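Local structure of DNA polymerase (Bacillus phage phi29, 2PY5) at residues D193-F198 against Y390-S395; M188-D193 against A382-N387; K209-L214 against T427-F432; M97-M102 against S122-P127. The protein replicates the viral DNA from a protein primer, displacing the non-template strand with high processivity, and proofreads its product with a 3'-5' exonuclease. The protein carries 2 engineered substitutions. All blocks are in the same frame, centred on the assembly; numbering follows the deposited sequence. Where two conformers were deposited one is given.

Interaction 1: D193-F198 against Y390-S395; sequences DSLKGF and YGKFAS. With nucleotides of chain C.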
# COMPACT_ATOMS: atom_id res chain seq x y z
N ASP F 193 -10.87 8.83 3.13
CA ASP F 193 -11.99 9.09 2.21
C ASP F 193 -12.91 7.87 2.18
O ASP F 193 -14.16 7.99 2.23
CB ASP F 193 -11.53 9.39 0.78
CG ASP F 193 -10.87 10.74 0.62
OD1 ASP F 193 -11.30 11.69 1.27
OD2 ASP F 193 -9.94 10.85 -0.22
N SER F 194 -12.31 6.69 2.08
CA SER F 194 -13.08 5.44 2.03
C SER F 194 -13.93 5.27 3.27
O SER F 194 -15.12 4.95 3.21
CB SER F 194 -12.18 4.23 1.85
OG SER F 194 -11.75 4.09 0.52
N LEU F 195 -13.32 5.46 4.43
CA LEU F 195 -14.05 5.27 5.68
C LEU F 195 -15.19 6.28 5.85
O LEU F 195 -16.27 5.92 6.31
CB LEU F 195 -13.10 5.32 6.88
CG LEU F 195 -13.70 4.99 8.25
CD1 LEU F 195 -14.35 3.61 8.27
CD2 LEU F 195 -12.65 5.13 9.36
N LYS F 196 -14.94 7.53 5.47
CA LYS F 196 -15.97 8.56 5.56
C LYS F 196 -17.14 8.19 4.65
O LYS F 196 -18.30 8.30 5.06
CB LYS F 196 -15.40 9.93 5.19
CG LYS F 196 -16.39 11.07 5.32
CD LYS F 196 -17.17 11.30 4.05
CE LYS F 196 -17.91 12.62 4.10
NZ LYS F 196 -18.68 12.85 2.86
N GLY F 197 -16.83 7.73 3.45
CA GLY F 197 -17.86 7.32 2.48
C GLY F 197 -18.70 6.17 2.99
O GLY F 197 -19.93 6.17 2.84
N PHE F 198 -18.04 5.21 3.60
CA PHE F 198 -18.73 4.09 4.23
C PHE F 198 -19.67 4.57 5.33
O PHE F 198 -20.85 4.18 5.39
CB PHE F 198 -17.72 3.11 4.78
CG PHE F 198 -18.33 1.95 5.48
CD1 PHE F 198 -19.13 1.05 4.80
CD2 PHE F 198 -18.11 1.76 6.83
CE1 PHE F 198 -19.70 -0.04 5.48
CE2 PHE F 198 -18.67 0.69 7.51
CZ PHE F 198 -19.46 -0.20 6.83
N TYR F 390 -10.91 -1.58 3.75
CA TYR F 390 -10.76 -2.60 4.80
C TYR F 390 -9.61 -2.28 5.74
O TYR F 390 -9.68 -2.54 6.95
CB TYR F 390 -10.61 -4.03 4.23
CG TYR F 390 -9.21 -4.43 3.83
CD1 TYR F 390 -8.32 -4.93 4.77
CD2 TYR F 390 -8.78 -4.32 2.53
CE1 TYR F 390 -7.05 -5.29 4.42
CE2 TYR F 390 -7.49 -4.68 2.16
CZ TYR F 390 -6.64 -5.15 3.12
OH TYR F 390 -5.36 -5.53 2.77
N GLY F 391 -8.54 -1.73 5.19
CA GLY F 391 -7.34 -1.48 5.97
C GLY F 391 -7.56 -0.51 7.12
O GLY F 391 -6.84 -0.54 8.11
N LYS F 392 -8.52 0.39 6.98
CA LYS F 392 -8.79 1.38 8.02
C LYS F 392 -9.37 0.76 9.29
O LYS F 392 -9.23 1.31 10.37
CB LYS F 392 -9.72 2.46 7.48
CG LYS F 392 -9.03 3.40 6.49
CD LYS F 392 -8.10 4.41 7.15
CE LYS F 392 -8.85 5.55 7.87
NZ LYS F 392 -7.92 6.60 8.41
N PHE F 393 -10.03 -0.38 9.16
CA PHE F 393 -10.65 -1.00 10.34
C PHE F 393 -9.62 -1.41 11.41
O PHE F 393 -9.90 -1.36 12.60
CB PHE F 393 -11.53 -2.19 9.92
CG PHE F 393 -12.87 -1.77 9.39
CD1 PHE F 393 -13.08 -1.59 8.03
CD2 PHE F 393 -13.90 -1.52 10.26
CE1 PHE F 393 -14.31 -1.18 7.58
CE2 PHE F 393 -15.12 -1.13 9.81
CZ PHE F 393 -15.33 -0.95 8.47
N ALA F 394 -8.42 -1.82 10.98
CA ALA F 394 -7.37 -2.25 11.87
C ALA F 394 -6.30 -1.18 12.16
O ALA F 394 -5.23 -1.50 12.62
CB ALA F 394 -6.73 -3.53 11.33
N SER F 395 -6.65 0.08 11.95
CA SER F 395 -5.80 1.21 12.31
C SER F 395 -5.30 1.06 13.73
O SER F 395 -6.08 0.77 14.65
CB SER F 395 -6.61 2.51 12.21
OG SER F 395 -7.00 2.81 10.89
P DC C 4 -4.61 6.92 6.94
OP1 DC C 4 -3.89 6.41 5.76
OP2 DC C 4 -5.91 7.64 6.80
O5' DC C 4 -4.89 5.78 8.01
C5' DC C 4 -3.86 4.87 8.30
C4' DC C 4 -4.44 3.46 8.33
O4' DC C 4 -4.94 3.09 7.01
C3' DC C 4 -3.40 2.41 8.65
O3' DC C 4 -3.28 2.31 10.05
C2' DC C 4 -4.01 1.17 8.04
C1' DC C 4 -4.63 1.73 6.78
N1 DC C 4 -3.73 1.59 5.60
C2 DC C 4 -3.53 0.30 5.08
O2 DC C 4 -4.07 -0.68 5.62
N3 DC C 4 -2.73 0.15 4.00
C4 DC C 4 -2.16 1.21 3.44
N4 DC C 4 -1.38 0.99 2.36
C5 DC C 4 -2.36 2.53 3.94
C6 DC C 4 -3.14 2.68 5.01
P DT C 5 -1.87 2.06 10.74
OP1 DT C 5 -2.06 2.19 12.18
OP2 DT C 5 -0.87 2.95 10.06
O5' DT C 5 -1.52 0.57 10.35
C5' DT C 5 -2.41 -0.46 10.79
C4' DT C 5 -2.00 -1.75 10.15
O4' DT C 5 -2.04 -1.62 8.71
C3' DT C 5 -0.57 -2.16 10.49
O3' DT C 5 -0.66 -3.18 11.44
C2' DT C 5 0.05 -2.66 9.19
C1' DT C 5 -0.89 -2.19 8.10
N1 DT C 5 -0.31 -1.17 7.15
C2 DT C 5 0.21 -1.61 5.95
O2 DT C 5 0.24 -2.79 5.65
N3 DT C 5 0.69 -0.62 5.14
C4 DT C 5 0.71 0.75 5.38
O4 DT C 5 1.16 1.56 4.58
C5 DT C 5 0.14 1.15 6.64
C7 DT C 5 0.10 2.61 7.01
C6 DT C 5 -0.33 0.19 7.45
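Phe198 and Phe393 meet as an offset edge-to-face pair: the rings stand at 72° to each other with centroids 6.0 Å apart, and the edge of Phe393 is turned toward the face of Phe198. The closest approach is Phe393 CZ to Phe198 CE2, at 3.8 Å. The Phe198 side chain leaves helix 190-202 with CG anti to the backbone N (chi1 178°), which carries the ring out toward the short helix 390-393. Phe207 and Phe360 also touch Phe198, while Phe211 and Met429 touch Phe393, so the pair belongs to a larger aromatic cluster between the 192-229 region and the polymerisation region. One turn back along the helix, Leu195 lays CD2 against the aliphatic part of Lys392, 4.1 Å from its CE. The lysine bends at chi2 and chi3, and its NZ then reaches the DNA backbone, donating to OP2 (2.8 Å) and O5' (3.2 Å) of DC4 of chain C. Ser395 OG donates to Lys392 O (2.7 Å), which also accepts from Ser395 N on the same face of the carbonyl plane. Lys392 thus pairs an apolar stem, packed on leucine, with an ammonium that probably offsets the charge of the DC4 phosphate.

Interaction 2: M188-D193 against A382-N387; sequences MTAGSD and AKLMLN. With EDO (1,2-ethanediol), chain H; nucleotides of chain C.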
# COMPACT_ATOMS: atom_id res chain seq x y z
N MET F 188 -7.50 13.68 4.23
CA MET F 188 -6.07 13.64 4.11
C MET F 188 -5.54 12.48 3.28
O MET F 188 -4.50 12.61 2.64
CB MET F 188 -5.41 13.63 5.50
CG MET F 188 -3.94 13.88 5.47
SD MET F 188 -3.19 13.86 7.11
CE MET F 188 -4.33 14.99 7.93
N THR F 189 -6.24 11.35 3.34
CA THR F 189 -5.77 10.13 2.70
C THR F 189 -6.89 9.39 1.99
O THR F 189 -8.07 9.54 2.35
CB THR F 189 -5.21 9.18 3.76
OG1 THR F 189 -6.28 8.68 4.55
CG2 THR F 189 -4.18 9.89 4.67
N ALA F 190 -6.51 8.52 1.05
CA ALA F 190 -7.47 7.63 0.38
C ALA F 190 -8.26 6.79 1.38
O ALA F 190 -9.48 6.63 1.24
CB ALA F 190 -6.74 6.74 -0.63
N GLY F 191 -7.60 6.24 2.41
CA GLY F 191 -8.32 5.44 3.39
C GLY F 191 -9.33 6.25 4.20
O GLY F 191 -10.40 5.74 4.55
N SER F 192 -8.96 7.48 4.54
CA SER F 192 -9.84 8.36 5.29
C SER F 192 -11.07 8.65 4.43
O SER F 192 -12.19 8.66 4.95
CB SER F 192 -9.11 9.63 5.66
OG SER F 192 -9.84 10.41 6.58
N ASP F 193 -10.87 8.83 3.13
CA ASP F 193 -11.99 9.09 2.21
C ASP F 193 -12.91 7.87 2.18
O ASP F 193 -14.16 7.99 2.23
CB ASP F 193 -11.53 9.39 0.78
CG ASP F 193 -10.87 10.74 0.62
OD1 ASP F 193 -11.30 11.69 1.27
OD2 ASP F 193 -9.94 10.85 -0.22
N ALA F 382 -13.05 5.41 -8.06
CA ALA F 382 -14.00 4.39 -7.58
C ALA F 382 -13.25 3.16 -7.08
O ALA F 382 -13.58 2.59 -6.05
CB ALA F 382 -14.99 4.03 -8.67
N LYS F 383 -12.23 2.74 -7.83
CA LYS F 383 -11.37 1.64 -7.41
C LYS F 383 -10.69 1.97 -6.09
O LYS F 383 -10.60 1.15 -5.18
CB LYS F 383 -10.34 1.35 -8.50
CG LYS F 383 -10.97 0.83 -9.78
CD LYS F 383 -10.04 0.93 -10.96
CE LYS F 383 -8.83 0.06 -10.83
NZ LYS F 383 -7.94 0.26 -12.02
N LEU F 384 -10.20 3.20 -5.99
CA LEU F 384 -9.55 3.64 -4.78
C LEU F 384 -10.49 3.59 -3.58
O LEU F 384 -10.12 3.13 -2.50
CB LEU F 384 -8.97 5.05 -4.99
CG LEU F 384 -7.91 5.54 -4.03
CD1 LEU F 384 -6.67 4.63 -3.98
CD2 LEU F 384 -7.52 6.95 -4.47
N MET F 385 -11.74 4.01 -3.77
CA MET F 385 -12.72 3.95 -2.68
C MET F 385 -12.98 2.51 -2.23
O MET F 385 -13.03 2.20 -1.04
CB MET F 385 -14.03 4.62 -3.09
CG MET F 385 -13.95 6.14 -3.16
SD MET F 385 -13.76 6.91 -1.56
CE MET F 385 -15.40 6.70 -0.84
N LEU F 386 -13.13 1.61 -3.19
CA LEU F 386 -13.38 0.20 -2.90
C LEU F 386 -12.19 -0.46 -2.22
O LEU F 386 -12.36 -1.31 -1.34
CB LEU F 386 -13.71 -0.54 -4.20
CG LEU F 386 -15.09 -0.22 -4.77
CD1 LEU F 386 -15.18 -0.63 -6.22
CD2 LEU F 386 -16.20 -0.89 -3.94
N ASN F 387 -10.99 -0.09 -2.65
CA ASN F 387 -9.76 -0.80 -2.25
C ASN F 387 -9.18 -0.31 -0.92
O ASN F 387 -8.46 -1.04 -0.25
CB ASN F 387 -8.69 -0.68 -3.35
CG ASN F 387 -9.01 -1.52 -4.57
OD1 ASN F 387 -9.72 -2.52 -4.47
ND2 ASN F 387 -8.46 -1.13 -5.73
C1 EDO H . -10.17 -3.43 -8.35
O1 EDO H . -8.86 -2.89 -8.13
C2 EDO H . -11.19 -2.29 -8.28
O2 EDO H . -11.76 -2.05 -6.98
P DC C 4 -4.61 6.92 6.94
OP1 DC C 4 -3.89 6.41 5.76
OP2 DC C 4 -5.91 7.64 6.80
O5' DC C 4 -4.89 5.78 8.01
C5' DC C 4 -3.86 4.87 8.30
C4' DC C 4 -4.44 3.46 8.33
O4' DC C 4 -4.94 3.09 7.01
C3' DC C 4 -3.40 2.41 8.65
O3' DC C 4 -3.28 2.31 10.05
C2' DC C 4 -4.01 1.17 8.04
C1' DC C 4 -4.63 1.73 6.78
N1 DC C 4 -3.73 1.59 5.60
C2 DC C 4 -3.53 0.30 5.08
O2 DC C 4 -4.07 -0.68 5.62
N3 DC C 4 -2.73 0.15 4.00
C4 DC C 4 -2.16 1.21 3.44
N4 DC C 4 -1.38 0.99 2.36
C5 DC C 4 -2.36 2.53 3.94
C6 DC C 4 -3.14 2.68 5.01
P DA C 3 -7.51 11.23 9.38
OP1 DA C 3 -7.91 11.63 8.02
OP2 DA C 3 -8.41 10.48 10.32
O5' DA C 3 -6.15 10.41 9.31
C5' DA C 3 -5.24 10.74 8.29
C4' DA C 3 -3.91 10.08 8.63
O4' DA C 3 -3.41 10.67 9.85
C3' DA C 3 -3.96 8.59 8.90
O3' DA C 3 -3.60 7.89 7.72
C2' DA C 3 -2.88 8.38 9.98
C1' DA C 3 -2.75 9.72 10.68
N9 DA C 3 -3.44 9.90 11.96
C8 DA C 3 -4.75 9.60 12.24
N7 DA C 3 -5.14 9.92 13.46
C5 DA C 3 -4.00 10.49 14.01
C6 DA C 3 -3.72 11.03 15.28
N6 DA C 3 -4.63 11.10 16.26
N1 DA C 3 -2.47 11.52 15.50
C2 DA C 3 -1.56 11.45 14.52
N3 DA C 3 -1.71 10.95 13.28
C4 DA C 3 -2.95 10.49 13.09
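Helix 190-202 begins beside the last turns of helix 376-387, the backbones coming nearest at Ala190 and Leu384, whose CA atoms lie 6.8 Å apart. Ala190 CB sits against the branch of Leu384, 3.8 Å from CG and nearly as near both methyls. Met385, bent at chi2 and chi3, folds its thioether along the next turn: CE lies 3.6 Å from Asp193 O and SD 4.1 Å from Asp193 CB. The Asp193 carboxylate forms a salt bridge with Lys125. Thr189 is the N-cap of helix 190-202, its OG1 accepting from Ser192 N at 2.9 Å. The same hydroxyl donates to OP2 of DC4 of chain C at a short 2.5 Å, and Ser192 OG donates to OP1 of DA3 of chain C at 2.7 Å, so the helix start receives two successive phosphates. Arg187 NE also reaches Ser192 OG. Leu384 is probably involved in positioning the templating nucleotide. Asn387, the last helix residue, probably involved in binding template-primer structures, gives ND2 to an ethanediol, probably from the crystallisation liquor.

Interaction 3: K209-L214 against T427-F432; sequences KVFPTL and TPMGVF. With EDO (1,2-ethanediol), chain M.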
# COMPACT_ATOMS: atom_id res chain seq x y z
N LYS F 209 -23.10 1.92 16.67
CA LYS F 209 -23.81 0.82 17.32
C LYS F 209 -23.12 -0.50 17.02
O LYS F 209 -22.91 -1.32 17.93
CB LYS F 209 -25.25 0.78 16.84
CG LYS F 209 -26.14 -0.19 17.58
CD LYS F 209 -27.60 0.05 17.24
CE LYS F 209 -28.54 -0.81 18.07
NZ LYS F 209 -29.95 -0.34 17.93
N VAL F 210 -22.75 -0.71 15.76
CA VAL F 210 -22.21 -2.00 15.33
C VAL F 210 -20.69 -2.11 15.44
O VAL F 210 -20.16 -3.22 15.51
CB VAL F 210 -22.68 -2.42 13.92
CG1 VAL F 210 -24.22 -2.33 13.83
CG2 VAL F 210 -22.01 -1.65 12.84
N PHE F 211 -19.98 -0.97 15.44
CA PHE F 211 -18.51 -0.99 15.60
C PHE F 211 -18.11 -0.17 16.84
O PHE F 211 -17.55 0.93 16.72
CB PHE F 211 -17.82 -0.46 14.35
CG PHE F 211 -18.20 -1.20 13.10
CD1 PHE F 211 -18.73 -0.53 12.01
CD2 PHE F 211 -18.04 -2.59 13.02
CE1 PHE F 211 -19.07 -1.22 10.86
CE2 PHE F 211 -18.37 -3.28 11.88
CZ PHE F 211 -18.88 -2.61 10.78
N PRO F 212 -18.40 -0.72 18.03
CA PRO F 212 -18.10 -0.04 19.27
C PRO F 212 -16.60 0.05 19.48
O PRO F 212 -15.82 -0.77 18.93
CB PRO F 212 -18.75 -0.93 20.32
CG PRO F 212 -18.72 -2.27 19.73
CD PRO F 212 -19.00 -2.04 18.28
N THR F 213 -16.19 1.04 20.25
CA THR F 213 -14.78 1.27 20.52
C THR F 213 -14.32 0.25 21.53
O THR F 213 -14.86 0.17 22.64
CB THR F 213 -14.55 2.66 21.10
OG1 THR F 213 -15.13 3.63 20.23
CG2 THR F 213 -13.06 2.94 21.26
N LEU F 214 -13.33 -0.57 21.16
CA LEU F 214 -12.77 -1.53 22.07
C LEU F 214 -11.70 -0.88 22.94
O LEU F 214 -11.04 0.10 22.55
CB LEU F 214 -12.17 -2.72 21.33
CG LEU F 214 -13.11 -3.58 20.44
CD1 LEU F 214 -12.41 -4.93 20.22
CD2 LEU F 214 -14.50 -3.74 21.00
N THR F 427 -10.91 -3.31 14.78
CA THR F 427 -9.87 -4.22 14.32
C THR F 427 -10.38 -5.65 14.00
O THR F 427 -9.86 -6.26 13.06
CB THR F 427 -8.69 -4.23 15.32
OG1 THR F 427 -8.27 -2.87 15.53
CG2 THR F 427 -7.50 -5.05 14.79
N PRO F 428 -11.40 -6.17 14.73
CA PRO F 428 -11.85 -7.52 14.35
C PRO F 428 -12.27 -7.61 12.86
O PRO F 428 -12.11 -8.63 12.24
CB PRO F 428 -13.07 -7.73 15.25
CG PRO F 428 -12.77 -6.90 16.44
CD PRO F 428 -12.13 -5.68 15.92
N MET F 429 -12.84 -6.52 12.32
CA MET F 429 -13.27 -6.54 10.93
C MET F 429 -12.08 -6.73 10.00
O MET F 429 -12.15 -7.50 9.03
CB MET F 429 -14.05 -5.26 10.60
CG MET F 429 -14.65 -5.17 9.24
SD MET F 429 -15.80 -6.49 8.89
CE MET F 429 -17.39 -5.98 9.50
N GLY F 430 -10.97 -6.04 10.28
CA GLY F 430 -9.76 -6.24 9.49
C GLY F 430 -9.24 -7.67 9.59
O GLY F 430 -8.86 -8.30 8.59
N VAL F 431 -9.20 -8.19 10.82
CA VAL F 431 -8.70 -9.55 11.05
C VAL F 431 -9.45 -10.55 10.17
O VAL F 431 -8.85 -11.40 9.51
CB VAL F 431 -8.86 -9.94 12.53
CG1 VAL F 431 -8.74 -11.45 12.72
CG2 VAL F 431 -7.84 -9.16 13.40
N PHE F 432 -10.79 -10.45 10.13
CA PHE F 432 -11.58 -11.40 9.38
C PHE F 432 -11.65 -11.16 7.88
O PHE F 432 -11.77 -12.11 7.10
CB PHE F 432 -12.97 -11.50 10.00
CG PHE F 432 -13.00 -12.40 11.19
CD1 PHE F 432 -12.70 -11.92 12.46
CD2 PHE F 432 -13.28 -13.75 11.05
CE1 PHE F 432 -12.72 -12.77 13.55
CE2 PHE F 432 -13.27 -14.60 12.15
CZ PHE F 432 -12.99 -14.11 13.39
C1 EDO M . -18.87 4.41 19.25
O1 EDO M . -19.81 3.37 19.55
C2 EDO M . -17.67 3.86 18.47
O2 EDO M . -17.96 3.61 17.09
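Phe211 O accepts a 2.7 Å hydrogen bond from O2 of an ethanediol (probably from the crystallisation liquor) that is also hydrogen-bonded to Lys208 O. The contact lies in the palm of the right-hand fold of B-family polymerases: helix 204-210 ends at Phe211, the first residue to leave helical geometry, and the chain that follows runs past the first turn of helix 427-447. The ring of Phe211 turns its edge to Met429, whose CE lies near the ring plane, 3.7 Å from CE2 and 3.9 Å from CZ. Met429 CG stands anti to the backbone N (chi1 -176°), and bends at chi2 and chi3 bring the methyl round to that edge. One face of the ring is covered by Val210 CG2, 3.5 Å above the plane and over the centre. Phe207 and Tyr426 bring further rings against Phe211. The second touch is looser: Leu214, its CB directed toward the helix, meets Pro428, which also packs on Val222 and Pro264. There Leu214 CD1 comes to 4.3 Å from Pro428 CG.

Interaction 4: M97-M102 against S122-P127; sequences MGQWYM and SLKKLP. With nucleotides of chain C; nucleotides of chain B.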
# COMPACT_ATOMS: atom_id res chain seq x y z
N MET F 97 6.65 4.45 11.91
CA MET F 97 7.24 3.67 10.82
C MET F 97 7.79 4.54 9.68
O MET F 97 8.26 4.01 8.67
CB MET F 97 6.23 2.66 10.31
CG MET F 97 5.68 1.76 11.43
SD MET F 97 6.80 0.50 12.04
CE MET F 97 7.90 1.39 13.13
N GLY F 98 7.74 5.86 9.84
CA GLY F 98 8.38 6.77 8.92
C GLY F 98 7.52 7.22 7.75
O GLY F 98 8.06 7.69 6.75
N GLN F 99 6.20 7.12 7.90
CA GLN F 99 5.29 7.68 6.90
C GLN F 99 5.02 9.15 7.21
O GLN F 99 4.67 9.48 8.34
CB GLN F 99 4.00 6.88 6.84
CG GLN F 99 4.27 5.42 6.49
CD GLN F 99 3.26 4.81 5.56
OE1 GLN F 99 2.77 3.71 5.81
NE2 GLN F 99 2.95 5.51 4.48
N TRP F 100 5.19 10.01 6.21
CA TRP F 100 5.03 11.47 6.34
C TRP F 100 3.65 11.88 5.85
O TRP F 100 3.26 11.52 4.72
CB TRP F 100 6.09 12.22 5.53
CG TRP F 100 7.48 12.08 6.12
CD1 TRP F 100 8.09 10.93 6.54
CD2 TRP F 100 8.41 13.13 6.32
NE1 TRP F 100 9.33 11.21 7.02
CE2 TRP F 100 9.57 12.55 6.89
CE3 TRP F 100 8.39 14.51 6.08
CZ2 TRP F 100 10.68 13.32 7.22
CZ3 TRP F 100 9.53 15.28 6.42
CH2 TRP F 100 10.64 14.67 6.97
N TYR F 101 2.92 12.60 6.71
CA TYR F 101 1.54 13.04 6.40
C TYR F 101 1.39 14.56 6.35
O TYR F 101 0.55 15.06 5.62
CB TYR F 101 0.52 12.52 7.42
CG TYR F 101 0.39 11.02 7.43
CD1 TYR F 101 1.25 10.26 8.20
CD2 TYR F 101 -0.55 10.38 6.66
CE1 TYR F 101 1.15 8.91 8.22
CE2 TYR F 101 -0.67 9.01 6.66
CZ TYR F 101 0.20 8.26 7.43
OH TYR F 101 0.09 6.88 7.47
N MET F 102 2.17 15.29 7.14
CA MET F 102 1.93 16.73 7.32
C MET F 102 3.14 17.43 7.89
O MET F 102 3.81 16.91 8.78
CB MET F 102 0.72 16.96 8.26
CG MET F 102 0.31 18.44 8.40
SD MET F 102 -0.85 18.72 9.73
CE MET F 102 0.26 18.56 11.12
N SER F 122 0.59 14.33 -1.36
CA SER F 122 -0.36 13.85 -2.38
C SER F 122 -0.25 12.34 -2.62
O SER F 122 -1.20 11.72 -3.11
CB SER F 122 -0.24 14.61 -3.70
OG SER F 122 1.09 14.63 -4.17
N LEU F 123 0.87 11.72 -2.23
CA LEU F 123 0.98 10.25 -2.33
C LEU F 123 -0.02 9.53 -1.42
O LEU F 123 -0.44 8.38 -1.70
CB LEU F 123 2.41 9.77 -2.03
CG LEU F 123 2.72 8.30 -2.31
CD1 LEU F 123 2.55 7.92 -3.76
CD2 LEU F 123 4.15 8.00 -1.84
N LYS F 124 -0.43 10.19 -0.33
CA LYS F 124 -1.41 9.59 0.58
C LYS F 124 -2.82 9.64 -0.03
O LYS F 124 -3.69 8.83 0.31
CB LYS F 124 -1.38 10.30 1.94
CG LYS F 124 -0.02 10.20 2.67
CD LYS F 124 0.23 8.83 3.23
CE LYS F 124 1.57 8.76 3.95
NZ LYS F 124 2.73 8.94 3.04
N LYS F 125 -3.04 10.64 -0.89
CA LYS F 125 -4.29 10.81 -1.62
C LYS F 125 -4.36 9.94 -2.88
O LYS F 125 -5.41 9.37 -3.19
CB LYS F 125 -4.40 12.28 -2.02
CG LYS F 125 -4.58 13.22 -0.85
CD LYS F 125 -5.98 13.74 -0.72
CE LYS F 125 -7.00 12.62 -0.64
NZ LYS F 125 -8.39 13.07 -0.36
N LEU F 126 -3.24 9.85 -3.59
CA LEU F 126 -3.10 9.22 -4.89
C LEU F 126 -1.88 8.30 -4.80
O LEU F 126 -0.77 8.68 -5.14
CB LEU F 126 -2.93 10.31 -5.96
CG LEU F 126 -4.10 11.29 -6.10
CD1 LEU F 126 -3.64 12.56 -6.87
CD2 LEU F 126 -5.31 10.63 -6.76
N PRO F 127 -2.08 7.07 -4.28
CA PRO F 127 -0.95 6.18 -3.95
C PRO F 127 -0.30 5.47 -5.15
O PRO F 127 -0.28 4.24 -5.23
CB PRO F 127 -1.58 5.20 -2.95
CG PRO F 127 -3.00 5.08 -3.45
CD PRO F 127 -3.37 6.49 -3.85
P DT C 6 -0.01 -3.01 12.89
OP1 DT C 6 -0.62 -4.08 13.69
OP2 DT C 6 -0.03 -1.58 13.33
O5' DT C 6 1.53 -3.36 12.62
C5' DT C 6 1.94 -4.69 12.34
C4' DT C 6 3.45 -4.71 12.24
O4' DT C 6 3.81 -4.03 11.02
C3' DT C 6 4.18 -3.99 13.39
O3' DT C 6 5.34 -4.72 13.83
C2' DT C 6 4.56 -2.64 12.77
C1' DT C 6 4.75 -3.01 11.30
N1 DT C 6 4.57 -1.88 10.31
C2 DT C 6 5.50 -1.73 9.30
O2 DT C 6 6.47 -2.46 9.18
N3 DT C 6 5.26 -0.68 8.44
C4 DT C 6 4.20 0.21 8.48
O4 DT C 6 4.08 1.12 7.66
C5 DT C 6 3.26 0.00 9.56
C7 DT C 6 2.06 0.90 9.72
C6 DT C 6 3.48 -1.02 10.41
P DC B 4 15.69 2.16 7.61
OP1 DC B 4 16.48 3.41 7.53
OP2 DC B 4 16.26 0.93 8.21
O5' DC B 4 14.33 2.46 8.39
C5' DC B 4 13.60 3.66 8.21
C4' DC B 4 12.34 3.57 9.04
O4' DC B 4 11.49 2.53 8.50
C3' DC B 4 12.56 3.19 10.50
O3' DC B 4 12.83 4.38 11.25
C2' DC B 4 11.23 2.53 10.87
C1' DC B 4 10.79 1.88 9.56
N1 DC B 4 11.04 0.40 9.47
C2 DC B 4 10.04 -0.49 9.90
O2 DC B 4 8.98 -0.04 10.36
N3 DC B 4 10.25 -1.82 9.81
C4 DC B 4 11.40 -2.29 9.32
N4 DC B 4 11.56 -3.62 9.26
C5 DC B 4 12.44 -1.41 8.87
C6 DC B 4 12.21 -0.10 8.96
P DG C 2 -8.14 12.35 15.81
OP1 DG C 2 -9.53 11.87 15.69
OP2 DG C 2 -7.17 11.58 16.62
O5' DG C 2 -7.53 12.58 14.33
C5' DG C 2 -8.32 13.35 13.43
C4' DG C 2 -7.67 13.65 12.09
O4' DG C 2 -6.83 14.81 12.20
C3' DG C 2 -6.78 12.59 11.46
O3' DG C 2 -7.09 12.59 10.10
C2' DG C 2 -5.35 13.07 11.68
C1' DG C 2 -5.59 14.56 11.56
N9 DG C 2 -4.69 15.43 12.29
C8 DG C 2 -4.06 15.20 13.48
N7 DG C 2 -3.35 16.21 13.89
C5 DG C 2 -3.53 17.17 12.90
C6 DG C 2 -3.00 18.47 12.78
O6 DG C 2 -2.25 19.04 13.58
N1 DG C 2 -3.45 19.11 11.63
C2 DG C 2 -4.29 18.57 10.69
N2 DG C 2 -4.61 19.33 9.63
N3 DG C 2 -4.79 17.34 10.79
C4 DG C 2 -4.37 16.71 11.91
O HOH W 1 5.58 8.62 3.68
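A classic beta bulge in the exonuclease domain, where Tyr101 and Met102 of strand 100-110 both face Ile93 of the adjacent strand, meets the short helix 122-125 through one lysine. Lys124, bent at chi2 and chi4, runs across the Tyr101 ring at about a right angle. Its CE lies 3.5 Å above the ring plane, offset toward the rim and equally far from Tyr101 CE2, in a CH-pi contact 23° off the ring normal. CD and CE lie over the CD2-CE2 side of this face, while Lys124 NZ lies 5.1 Å from the centroid of the Tyr101 ring, at most a weak cation-pi attraction. NZ reaches the strand instead, donating to Trp100 O at 3.1 Å, with the C=O...N angle at 141° and the donor tilted 33° from the carbonyl plane. A water bridges the same two residues, accepting from Lys124 NZ and from Trp100 N, each at 2.9 Å. The main charged partner of NZ is Asp121. Trp100 NE1 is hydrogen-bonded to O4 of a thymine base, Met97 CG packs at 3.5 Å from C5 of DT6 of chain C, and Ser122 and Leu123 are ssDNA-binding residues essential for exonucleolysis. With the carboxylate, the carbonyl and the water gathered round it, the lysine end is probably kept as an ammonium, and its alkyl chain packs over one side of the tyrosine ring.

How the interactions relate
Interactions 1 and 2 share helix 190-202, their centres 8 Å apart: interaction 2 uses its start and interaction 1 the following turns, and Ser194 OG joins them at 2.8 Å from Met385 O. Interaction 2 also lies near the incoming-nucleotide site, the Met385 side chain about 6 Å from that of Lys366. Interaction 4 fastens the exonuclease domain to the same helix start, through the salt bridge of Asp193 OD2 with Lys125 NZ (2.7 Å) and the probable hydrogen bond of Ala190 N with Lys124 O (2.9 Å). Interaction 3 continues the aromatic packing of interaction 1, with Phe198 CE2 3.9 Å from Phe211 CE1. Bound DNA runs past interactions 1, 2 and 4; interaction 3 stays about 7 Å from its nearest atom.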